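Local atomic coordinates of serine proteinase inhibitor 1 (Myxoma virus, PDB entry 6BJ5), a protein that inhibits serine endopeptidases as a member of the poxvirus branch of the serpin family and is important in the virulence of myxoma virus. Residues 17-25 and 259-268; 71-81 and 141-152. All blocks are in the same frame, centred on the assembly; numbering follows the deposited sequence.

Contact 1. Residues 17-25 and 259-268; sequences DIGLWTFRY and LRDALQRLGV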
loop_
_atom_site.group_PDB
_atom_site.type_symbol
_atom_site.label_atom_id
_atom_site.label_comp_id
_atom_site.label_asym_id
_atom_site.label_seq_id
_atom_site.Cartn_x
_atom_site.Cartn_y
_atom_site.Cartn_z
ATOM N N ASP A 17 -5.950 3.242 9.788
ATOM C CA ASP A 17 -5.777 2.665 11.121
ATOM C C ASP A 17 -5.006 1.346 10.990
ATOM O O ASP A 17 -3.780 1.396 10.897
ATOM C CB ASP A 17 -7.123 2.464 11.816
ATOM C CG ASP A 17 -6.982 2.193 13.304
ATOM O OD1 ASP A 17 -6.344 2.999 14.012
ATOM O OD2 ASP A 17 -7.520 1.170 13.773
ATOM N N ILE A 18 -5.679 0.181 10.969
ATOM C CA ILE A 18 -4.937 -1.083 10.830
ATOM C C ILE A 18 -4.061 -1.036 9.587
ATOM O O ILE A 18 -2.884 -1.409 9.619
ATOM C CB ILE A 18 -5.870 -2.306 10.788
ATOM C CG1 ILE A 18 -6.477 -2.601 12.138
ATOM C CG2 ILE A 18 -5.063 -3.543 10.479
ATOM C CD1 ILE A 18 -7.401 -3.815 12.079
ATOM N N GLY A 19 -4.629 -0.571 8.473
ATOM C CA GLY A 19 -3.857 -0.486 7.244
ATOM C C GLY A 19 -2.595 0.330 7.426
ATOM O O GLY A 19 -1.504 -0.086 7.032
ATOM N N LEU A 20 -2.725 1.485 8.065
ATOM C CA LEU A 20 -1.594 2.383 8.220
ATOM C C LEU A 20 -0.652 1.923 9.323
ATOM O O LEU A 20 0.572 2.058 9.202
ATOM C CB LEU A 20 -2.120 3.776 8.533
ATOM C CG LEU A 20 -1.091 4.885 8.539
ATOM C CD1 LEU A 20 -0.665 5.048 7.073
ATOM C CD2 LEU A 20 -1.688 6.186 9.116
ATOM N N TRP A 21 -1.195 1.299 10.356
ATOM C CA TRP A 21 -0.378 0.792 11.441
ATOM C C TRP A 21 0.381 -0.460 11.030
ATOM O O TRP A 21 1.310 -0.863 11.737
ATOM C CB TRP A 21 -1.275 0.523 12.665
ATOM C CG TRP A 21 -1.708 1.774 13.427
ATOM C CD1 TRP A 21 -2.500 2.790 12.966
ATOM C CD2 TRP A 21 -1.411 2.095 14.792
ATOM N NE1 TRP A 21 -2.685 3.737 13.946
ATOM C CE2 TRP A 21 -2.029 3.331 15.077
ATOM C CE3 TRP A 21 -0.661 1.468 15.793
ATOM C CZ2 TRP A 21 -1.923 3.947 16.317
ATOM C CZ3 TRP A 21 -0.561 2.078 17.024
ATOM C CH2 TRP A 21 -1.187 3.306 17.277
ATOM N N THR A 22 0.001 -1.096 9.917
ATOM C CA THR A 22 0.733 -2.280 9.488
ATOM C C THR A 22 2.131 -1.923 9.007
ATOM O O THR A 22 3.041 -2.759 9.100
ATOM C CB THR A 22 -0.031 -3.027 8.386
ATOM O OG1 THR A 22 -1.313 -3.451 8.873
ATOM C CG2 THR A 22 0.758 -4.264 7.935
ATOM N N PHE A 23 2.333 -0.691 8.498
ATOM C CA PHE A 23 3.621 -0.372 7.886
ATOM C C PHE A 23 4.757 -0.492 8.882
ATOM O O PHE A 23 5.834 -0.972 8.521
ATOM C CB PHE A 23 3.628 1.021 7.251
ATOM C CG PHE A 23 4.920 1.316 6.502
ATOM C CD1 PHE A 23 5.139 0.790 5.229
ATOM C CD2 PHE A 23 5.913 2.088 7.074
ATOM C CE1 PHE A 23 6.315 1.025 4.566
ATOM C CE2 PHE A 23 7.078 2.330 6.411
ATOM C CZ PHE A 23 7.287 1.797 5.156
ATOM N N ARG A 24 4.511 -0.179 10.159
ATOM C CA ARG A 24 5.569 -0.313 11.158
ATOM C C ARG A 24 6.116 -1.728 11.323
ATOM O O ARG A 24 7.244 -1.871 11.801
ATOM C CB ARG A 24 5.134 0.295 12.494
ATOM C CG ARG A 24 4.417 1.651 12.395
ATOM C CD ARG A 24 3.928 2.178 13.766
ATOM N NE ARG A 24 3.059 3.356 13.645
ATOM C CZ ARG A 24 2.429 3.961 14.654
ATOM N NH1 ARG A 24 2.493 3.467 15.891
ATOM N NH2 ARG A 24 1.756 5.084 14.426
ATOM N N TYR A 25 5.409 -2.769 10.872
ATOM C CA TYR A 25 5.919 -4.127 11.030
ATOM C C TYR A 25 6.560 -4.662 9.772
ATOM O O TYR A 25 7.176 -5.726 9.815
ATOM C CB TYR A 25 4.806 -5.087 11.478
ATOM C CG TYR A 25 4.119 -4.597 12.721
ATOM C CD1 TYR A 25 3.083 -3.690 12.633
ATOM C CD2 TYR A 25 4.562 -4.974 13.982
ATOM C CE1 TYR A 25 2.477 -3.204 13.744
ATOM C CE2 TYR A 25 3.955 -4.488 15.112
ATOM C CZ TYR A 25 2.905 -3.599 14.981
ATOM O OH TYR A 25 2.249 -3.069 16.067
ATOM N N LEU A 259 1.880 -10.320 5.632
ATOM C CA LEU A 259 1.279 -9.471 6.646
ATOM C C LEU A 259 0.600 -10.233 7.773
ATOM O O LEU A 259 0.014 -9.596 8.654
ATOM C CB LEU A 259 0.265 -8.532 5.983
ATOM C CG LEU A 259 0.776 -7.791 4.756
ATOM C CD1 LEU A 259 -0.406 -7.054 4.159
ATOM C CD2 LEU A 259 1.847 -6.785 5.159
ATOM N N ARG A 260 0.692 -11.564 7.794
ATOM C CA ARG A 260 0.031 -12.328 8.846
ATOM C C ARG A 260 0.546 -11.925 10.212
ATOM O O ARG A 260 -0.234 -11.680 11.136
ATOM C CB ARG A 260 0.226 -13.825 8.631
ATOM C CG ARG A 260 -0.111 -14.661 9.852
ATOM C CD ARG A 260 -0.220 -16.131 9.499
ATOM N NE ARG A 260 -0.528 -16.934 10.674
ATOM C CZ ARG A 260 -1.183 -18.088 10.647
ATOM N NH1 ARG A 260 -1.629 -18.565 9.497
ATOM N NH2 ARG A 260 -1.410 -18.752 11.775
ATOM N N ASP A 261 1.863 -11.868 10.365
ATOM C CA ASP A 261 2.426 -11.568 11.673
ATOM C C ASP A 261 1.993 -10.172 12.135
ATOM O O ASP A 261 1.532 -9.996 13.267
ATOM C CB ASP A 261 3.946 -11.746 11.600
ATOM C CG ASP A 261 4.635 -11.628 12.947
ATOM O OD1 ASP A 261 4.390 -10.675 13.703
ATOM O OD2 ASP A 261 5.429 -12.536 13.264
ATOM N N ALA A 262 2.067 -9.181 11.241
ATOM C CA ALA A 262 1.626 -7.824 11.575
ATOM C C ALA A 262 0.148 -7.776 11.945
ATOM O O ALA A 262 -0.239 -7.082 12.894
ATOM C CB ALA A 262 1.885 -6.872 10.406
ATOM N N LEU A 263 -0.705 -8.455 11.178
ATOM C CA LEU A 263 -2.131 -8.361 11.455
ATOM C C LEU A 263 -2.472 -9.036 12.773
ATOM O O LEU A 263 -3.368 -8.577 13.489
ATOM C CB LEU A 263 -2.943 -8.961 10.318
ATOM C CG LEU A 263 -2.977 -8.137 9.043
ATOM C CD1 LEU A 263 -3.557 -8.996 7.936
ATOM C CD2 LEU A 263 -3.779 -6.862 9.212
ATOM N N GLN A 264 -1.762 -10.111 13.112
ATOM C CA GLN A 264 -1.977 -10.734 14.410
ATOM C C GLN A 264 -1.559 -9.793 15.531
ATOM O O GLN A 264 -2.296 -9.612 16.511
ATOM C CB GLN A 264 -1.224 -12.060 14.498
ATOM C CG GLN A 264 -1.921 -13.213 13.777
ATOM C CD GLN A 264 -1.030 -14.434 13.630
ATOM O OE1 GLN A 264 0.192 -14.341 13.767
ATOM N NE2 GLN A 264 -1.638 -15.587 13.361
ATOM N N ARG A 265 -0.385 -9.176 15.399
ATOM C CA ARG A 265 0.049 -8.214 16.400
ATOM C C ARG A 265 -0.882 -7.008 16.486
ATOM O O ARG A 265 -0.891 -6.324 17.513
ATOM C CB ARG A 265 1.509 -7.816 16.134
ATOM C CG ARG A 265 2.458 -9.015 16.345
ATOM C CD ARG A 265 3.927 -8.797 15.943
ATOM N NE ARG A 265 4.654 -7.826 16.760
ATOM C CZ ARG A 265 5.917 -7.470 16.544
ATOM N NH1 ARG A 265 6.598 -8.013 15.543
ATOM N NH2 ARG A 265 6.505 -6.580 17.336
ATOM N N LEU A 266 -1.690 -6.744 15.460
ATOM C CA LEU A 266 -2.653 -5.647 15.522
ATOM C C LEU A 266 -4.029 -6.122 15.939
ATOM O O LEU A 266 -5.011 -5.399 15.745
ATOM C CB LEU A 266 -2.735 -4.905 14.188
ATOM C CG LEU A 266 -1.486 -4.127 13.818
ATOM C CD1 LEU A 266 -1.523 -3.657 12.354
ATOM C CD2 LEU A 266 -1.414 -2.939 14.768
ATOM N N GLY A 267 -4.128 -7.334 16.478
ATOM C CA GLY A 267 -5.365 -7.813 17.051
ATOM C C GLY A 267 -6.211 -8.700 16.163
ATOM O O GLY A 267 -7.286 -9.131 16.604
ATOM N N VAL A 268 -5.783 -8.987 14.933
ATOM C CA VAL A 268 -6.542 -9.867 14.043
ATOM C C VAL A 268 -6.004 -11.284 14.247
ATOM O O VAL A 268 -5.001 -11.681 13.658
ATOM C CB VAL A 268 -6.464 -9.416 12.585
ATOM C CG1 VAL A 268 -7.291 -10.358 11.718
ATOM C CG2 VAL A 268 -6.942 -7.938 12.425
#

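Contact 2. Residues 71-81 and 141-152; sequences AFLALRELFVD and KMLLLSSVRMKT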
loop_
_atom_site.group_PDB
_atom_site.type_symbol
_atom_site.label_atom_id
_atom_site.label_comp_id
_atom_site.label_asym_id
_atom_site.label_seq_id
_atom_site.Cartn_x
_atom_site.Cartn_y
_atom_site.Cartn_z
ATOM N N ALA A 71 -8.810 9.177 -9.758
ATOM C CA ALA A 71 -7.611 9.285 -8.946
ATOM C C ALA A 71 -6.869 7.959 -8.832
ATOM O O ALA A 71 -5.631 7.953 -8.806
ATOM C CB ALA A 71 -8.001 9.812 -7.568
ATOM N N PHE A 72 -7.589 6.836 -8.790
ATOM C CA PHE A 72 -6.979 5.516 -8.689
ATOM C C PHE A 72 -8.015 4.452 -9.017
ATOM O O PHE A 72 -9.182 4.578 -8.646
ATOM C CB PHE A 72 -6.398 5.278 -7.292
ATOM C CG PHE A 72 -7.421 5.299 -6.200
ATOM C CD1 PHE A 72 -7.931 4.110 -5.690
ATOM C CD2 PHE A 72 -7.850 6.506 -5.657
ATOM C CE1 PHE A 72 -8.870 4.120 -4.661
ATOM C CE2 PHE A 72 -8.793 6.538 -4.640
ATOM C CZ PHE A 72 -9.307 5.335 -4.134
ATOM N N LEU A 73 -7.584 3.411 -9.711
ATOM C CA LEU A 73 -8.439 2.265 -9.963
ATOM C C LEU A 73 -8.240 1.245 -8.853
ATOM O O LEU A 73 -7.106 0.948 -8.461
ATOM C CB LEU A 73 -8.144 1.652 -11.329
ATOM C CG LEU A 73 -8.449 2.661 -12.448
ATOM C CD1 LEU A 73 -8.216 2.069 -13.835
ATOM C CD2 LEU A 73 -9.874 3.229 -12.314
ATOM N N ALA A 74 -9.351 0.746 -8.328
ATOM C CA ALA A 74 -9.368 -0.207 -7.234
ATOM C C ALA A 74 -10.267 -1.360 -7.634
ATOM O O ALA A 74 -11.260 -1.162 -8.334
ATOM C CB ALA A 74 -9.873 0.431 -5.930
ATOM N N LEU A 75 -9.922 -2.567 -7.195
ATOM C CA LEU A 75 -10.668 -3.746 -7.624
ATOM C C LEU A 75 -10.749 -4.757 -6.489
ATOM O O LEU A 75 -9.810 -4.905 -5.700
ATOM C CB LEU A 75 -10.037 -4.367 -8.878
ATOM C CG LEU A 75 -10.578 -5.697 -9.412
ATOM C CD1 LEU A 75 -10.321 -5.801 -10.884
ATOM C CD2 LEU A 75 -9.911 -6.888 -8.722
ATOM N N ARG A 76 -11.886 -5.454 -6.415
ATOM C CA ARG A 76 -12.134 -6.421 -5.347
ATOM C C ARG A 76 -12.867 -7.634 -5.900
ATOM O O ARG A 76 -13.971 -7.507 -6.440
ATOM C CB ARG A 76 -12.929 -5.792 -4.207
ATOM C CG ARG A 76 -12.158 -4.728 -3.483
ATOM C CD ARG A 76 -13.071 -3.584 -3.115
ATOM N NE ARG A 76 -12.844 -3.253 -1.727
ATOM C CZ ARG A 76 -13.678 -2.567 -0.976
ATOM N NH1 ARG A 76 -13.373 -2.342 0.289
ATOM N NH2 ARG A 76 -14.806 -2.131 -1.497
ATOM N N GLU A 77 -12.249 -8.806 -5.740
ATOM C CA GLU A 77 -12.779 -10.063 -6.238
ATOM C C GLU A 77 -12.573 -11.097 -5.144
ATOM O O GLU A 77 -11.645 -10.982 -4.335
ATOM C CB GLU A 77 -12.073 -10.541 -7.532
ATOM C CG GLU A 77 -12.089 -9.552 -8.688
ATOM C CD GLU A 77 -13.484 -9.187 -9.170
ATOM O OE1 GLU A 77 -14.344 -10.080 -9.331
ATOM O OE2 GLU A 77 -13.730 -7.983 -9.365
ATOM N N LEU A 78 -13.462 -12.089 -5.118
ATOM C CA LEU A 78 -13.363 -13.228 -4.220
ATOM C C LEU A 78 -13.478 -14.504 -5.049
ATOM O O LEU A 78 -14.406 -14.653 -5.850
ATOM C CB LEU A 78 -14.451 -13.165 -3.135
ATOM C CG LEU A 78 -14.555 -14.356 -2.178
ATOM C CD1 LEU A 78 -13.263 -14.564 -1.382
ATOM C CD2 LEU A 78 -15.751 -14.204 -1.249
ATOM N N PHE A 79 -12.541 -15.420 -4.864
ATOM C CA PHE A 79 -12.516 -16.677 -5.603
ATOM C C PHE A 79 -12.721 -17.792 -4.592
ATOM O O PHE A 79 -11.815 -18.099 -3.807
ATOM C CB PHE A 79 -11.186 -16.844 -6.336
ATOM C CG PHE A 79 -10.916 -15.759 -7.315
ATOM C CD1 PHE A 79 -11.379 -15.847 -8.612
ATOM C CD2 PHE A 79 -10.247 -14.608 -6.916
ATOM C CE1 PHE A 79 -11.154 -14.819 -9.506
ATOM C CE2 PHE A 79 -10.020 -13.580 -7.804
ATOM C CZ PHE A 79 -10.476 -13.684 -9.101
ATOM N N VAL A 80 -13.900 -18.395 -4.590
ATOM C CA VAL A 80 -14.187 -19.476 -3.663
ATOM C C VAL A 80 -14.237 -20.770 -4.445
ATOM O O VAL A 80 -14.816 -20.824 -5.536
ATOM C CB VAL A 80 -15.496 -19.242 -2.897
ATOM C CG1 VAL A 80 -15.744 -20.401 -1.945
ATOM C CG2 VAL A 80 -15.379 -17.948 -2.141
ATOM N N ASP A 81 -13.640 -21.810 -3.874
ATOM C CA ASP A 81 -13.617 -23.100 -4.531
ATOM C C ASP A 81 -15.036 -23.620 -4.730
ATOM O O ASP A 81 -15.929 -23.354 -3.921
ATOM C CB ASP A 81 -12.799 -24.093 -3.728
ATOM C CG ASP A 81 -12.574 -25.374 -4.489
ATOM O OD1 ASP A 81 -11.693 -25.404 -5.373
ATOM O OD2 ASP A 81 -13.322 -26.339 -4.243
ATOM N N LYS A 141 -8.979 -22.746 -0.188
ATOM C CA LYS A 141 -10.404 -22.757 -0.544
ATOM C C LYS A 141 -11.007 -21.395 -0.830
ATOM O O LYS A 141 -12.098 -21.365 -1.394
ATOM C CB LYS A 141 -11.318 -23.466 0.508
ATOM C CG LYS A 141 -10.940 -24.891 0.978
ATOM C CD LYS A 141 -10.813 -25.797 -0.287
ATOM C CE LYS A 141 -9.292 -26.098 -0.611
ATOM N NZ LYS A 141 -8.832 -26.443 -2.031
ATOM N N MET A 142 -10.296 -20.294 -0.604
ATOM C CA MET A 142 -10.822 -18.980 -0.948
ATOM C C MET A 142 -9.659 -18.062 -1.318
ATOM O O MET A 142 -8.556 -18.232 -0.797
ATOM C CB MET A 142 -11.588 -18.399 0.233
ATOM C CG MET A 142 -10.658 -17.656 1.219
ATOM S SD MET A 142 -11.522 -17.191 2.699
ATOM C CE MET A 142 -13.090 -16.809 1.942
ATOM N N LEU A 143 -9.863 -17.132 -2.252
ATOM C CA LEU A 143 -8.858 -16.105 -2.485
ATOM C C LEU A 143 -9.578 -14.769 -2.487
ATOM O O LEU A 143 -10.513 -14.570 -3.270
ATOM C CB LEU A 143 -8.107 -16.342 -3.798
ATOM C CG LEU A 143 -7.076 -15.242 -4.026
ATOM C CD1 LEU A 143 -5.878 -15.517 -3.093
ATOM C CD2 LEU A 143 -6.654 -15.192 -5.472
ATOM N N LEU A 144 -9.217 -13.896 -1.558
ATOM C CA LEU A 144 -9.781 -12.559 -1.506
ATOM C C LEU A 144 -8.715 -11.633 -2.057
ATOM O O LEU A 144 -7.598 -11.599 -1.534
ATOM C CB LEU A 144 -10.144 -12.153 -0.085
ATOM C CG LEU A 144 -11.134 -10.997 0.019
ATOM C CD1 LEU A 144 -11.833 -11.042 1.365
ATOM C CD2 LEU A 144 -10.489 -9.630 -0.211
ATOM N N LEU A 145 -9.040 -10.902 -3.115
ATOM C CA LEU A 145 -8.015 -10.152 -3.817
ATOM C C LEU A 145 -8.431 -8.689 -3.945
ATOM O O LEU A 145 -9.547 -8.388 -4.402
ATOM C CB LEU A 145 -7.729 -10.784 -5.178
ATOM C CG LEU A 145 -6.772 -9.961 -6.033
ATOM C CD1 LEU A 145 -5.369 -10.118 -5.508
ATOM C CD2 LEU A 145 -6.854 -10.388 -7.481
ATOM N N SER A 146 -7.525 -7.795 -3.520
ATOM C CA SER A 146 -7.677 -6.341 -3.584
ATOM C C SER A 146 -6.546 -5.746 -4.427
ATOM O O SER A 146 -5.361 -5.900 -4.094
ATOM C CB SER A 146 -7.664 -5.729 -2.178
ATOM O OG SER A 146 -7.849 -4.318 -2.201
ATOM N N SER A 147 -6.910 -5.042 -5.495
ATOM C CA SER A 147 -5.946 -4.454 -6.417
ATOM C C SER A 147 -6.087 -2.938 -6.400
ATOM O O SER A 147 -7.206 -2.421 -6.479
ATOM C CB SER A 147 -6.191 -4.954 -7.830
ATOM O OG SER A 147 -5.903 -6.335 -7.900
ATOM N N VAL A 148 -4.959 -2.227 -6.320
ATOM C CA VAL A 148 -4.946 -0.768 -6.334
ATOM C C VAL A 148 -3.973 -0.326 -7.413
ATOM O O VAL A 148 -2.849 -0.842 -7.486
ATOM C CB VAL A 148 -4.548 -0.155 -4.974
ATOM C CG1 VAL A 148 -4.664 1.339 -5.053
ATOM C CG2 VAL A 148 -5.432 -0.670 -3.856
ATOM N N ARG A 149 -4.397 0.627 -8.249
ATOM C CA ARG A 149 -3.528 1.137 -9.306
ATOM C C ARG A 149 -3.610 2.652 -9.381
ATOM O O ARG A 149 -4.691 3.235 -9.247
ATOM C CB ARG A 149 -3.910 0.588 -10.675
ATOM C CG ARG A 149 -3.860 -0.924 -10.777
ATOM C CD ARG A 149 -2.472 -1.469 -11.010
ATOM N NE ARG A 149 -2.552 -2.886 -11.367
ATOM C CZ ARG A 149 -2.852 -3.876 -10.527
ATOM N NH1 ARG A 149 -3.103 -3.629 -9.243
ATOM N NH2 ARG A 149 -2.902 -5.126 -10.983
ATOM N N MET A 150 -2.462 3.284 -9.593
ATOM C CA MET A 150 -2.432 4.719 -9.807
ATOM C C MET A 150 -1.309 5.024 -10.776
ATOM O O MET A 150 -0.181 4.554 -10.582
ATOM C CB MET A 150 -2.225 5.485 -8.512
ATOM C CG MET A 150 -2.295 6.971 -8.712
ATOM S SD MET A 150 -1.779 7.730 -7.198
ATOM C CE MET A 150 -0.285 6.768 -6.943
ATOM N N LYS A 151 -1.619 5.805 -11.811
ATOM C CA LYS A 151 -0.599 6.323 -12.714
ATOM C C LYS A 151 -0.984 7.758 -13.050
ATOM O O LYS A 151 -1.996 7.980 -13.717
ATOM C CB LYS A 151 -0.486 5.444 -13.959
ATOM C CG LYS A 151 0.656 5.810 -14.873
ATOM C CD LYS A 151 0.774 4.813 -16.012
ATOM C CE LYS A 151 1.973 5.138 -16.882
ATOM N NZ LYS A 151 1.850 6.496 -17.489
ATOM N N THR A 152 -0.173 8.722 -12.605
ATOM C CA THR A 152 -0.503 10.145 -12.686
ATOM C C THR A 152 0.762 10.996 -12.795
ATOM O O THR A 152 1.761 10.734 -12.117
ATOM C CB THR A 152 -1.300 10.607 -11.451
ATOM O OG1 THR A 152 -2.328 9.654 -11.134
ATOM C CG2 THR A 152 -1.931 11.987 -11.698
#

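Contact 1. Residues 17-25 and 259-268
With chi1 of -68° in Leu266 and -54° in Tyr25, each CG lies anti to its own carbonyl carbon, and the two side chains meet across the contact at a slant. CE1 of Tyr25 comes to 4.0 Å from CD2 of Leu266. The branched end of Leu266 suits this place because its two methyls serve different partners: while CD2 goes to the tyrosine, CD1 packs 3.5 Å from OG1 of Thr22. That hydroxyl is turned back on its own segment, where OG1 donates to O of Ile18 at 2.7 Å from well above the carbonyl plane. The polar atom is thus satisfied locally, and CG2 of Thr22 is left to pack against CB of Ala262 at 3.8 Å. Alanine, with no more than a CB, lets the two backbones come close, for its CB also meets CB of Tyr25 at 3.6 Å. On the solvent side, Arg265 is bent at chi3, and the face of its guanidinium receives CD2 of Tyr25, the two planes 69° apart. Ile18 and Leu263 cross at about a right angle, CG2 of Ile18 3.8 Å from CD2 of Leu263. Gly267, at positive phi, closes helix 260-265 in a Schellman motif. Leu40 of helix 37-49 packs on Thr22, Leu259 and Leu263, and Leu44 on Ile18, while Val293 of strand 293-302 touches Leu259 and Leu263.

Contact 2. Residues 71-81 and 141-152
Phe79 and Leu143 form a hydrogen-bonded antiparallel pair whose side chains lie side by side and point the same way. CB of the phenylalanine starts 4.0 Å from CB of Leu143. With CG beside its backbone N (chi1 -60°), the ring presents an edge to strand 142-152: CD2 passes 3.7 Å from O of Leu143. The same CD2 lies 3.9 Å from CD2 of Leu143. Further out, CE2 of Phe79 comes to 4.5 Å from CB of Leu145. A flat aromatic can lie along two residues in this way. The backbones are joined by nine hydrogen bonds, running from the pair Leu73 and Arg149 to the single bond from N of Asp81 to O of Lys141, with the strands 176° apart in direction.

Both faces mix apolar and polar side chains, but the polar ones have different partners. On the face of Phe79 lies Glu77, whose carboxylate turns from strand 142-152 to Tyr119, Thr100 and Lys123. On the same face Ser147 and Arg149 both use Asp311; the small Ser147 lets the Leu75 side chain lie alongside, CD2 of Leu75 4.1 Å from OG of Ser147. On the other face CD1 of Leu78 lies 4.0 Å from CE of Met142, whose unbranched thioether carries this terminal methyl to the leucine; Phe90 and Phe94 of helix 88-98 pack on Leu78. Ser146 and Arg76 bond to backbone carbonyls of Gly39 and Ser42 in helix 37-49.

These are neighbouring strands of the large central serpin sheet. Strand 305-314 pairs with the far edge of 142-152, between it and 293-302, consistent with a reactive-centre loop inserted as an extra strand, as in cleaved serpins.

How the contacts relate
Both contacts are largely buried, yet they hold different elements: contact 1 joins short helices by side chains, contact 2 joins two strands by their backbones. Contact 1 is mostly aliphatic packing and runs out to a charged, exposed end at Arg265; contact 2 depends on a long ladder of backbone hydrogen bonds, with polar side chains tied to further parts of the fold. Their centres lie about 19 Å apart and their nearest atoms about 10 Å, without touching. Helix 37-49 is common to both, packing on Thr22 and Ile18 in one and on Arg76 and Leu144 in the other. Along the chain, contact 2 is nested within the loop that contact 1 closes.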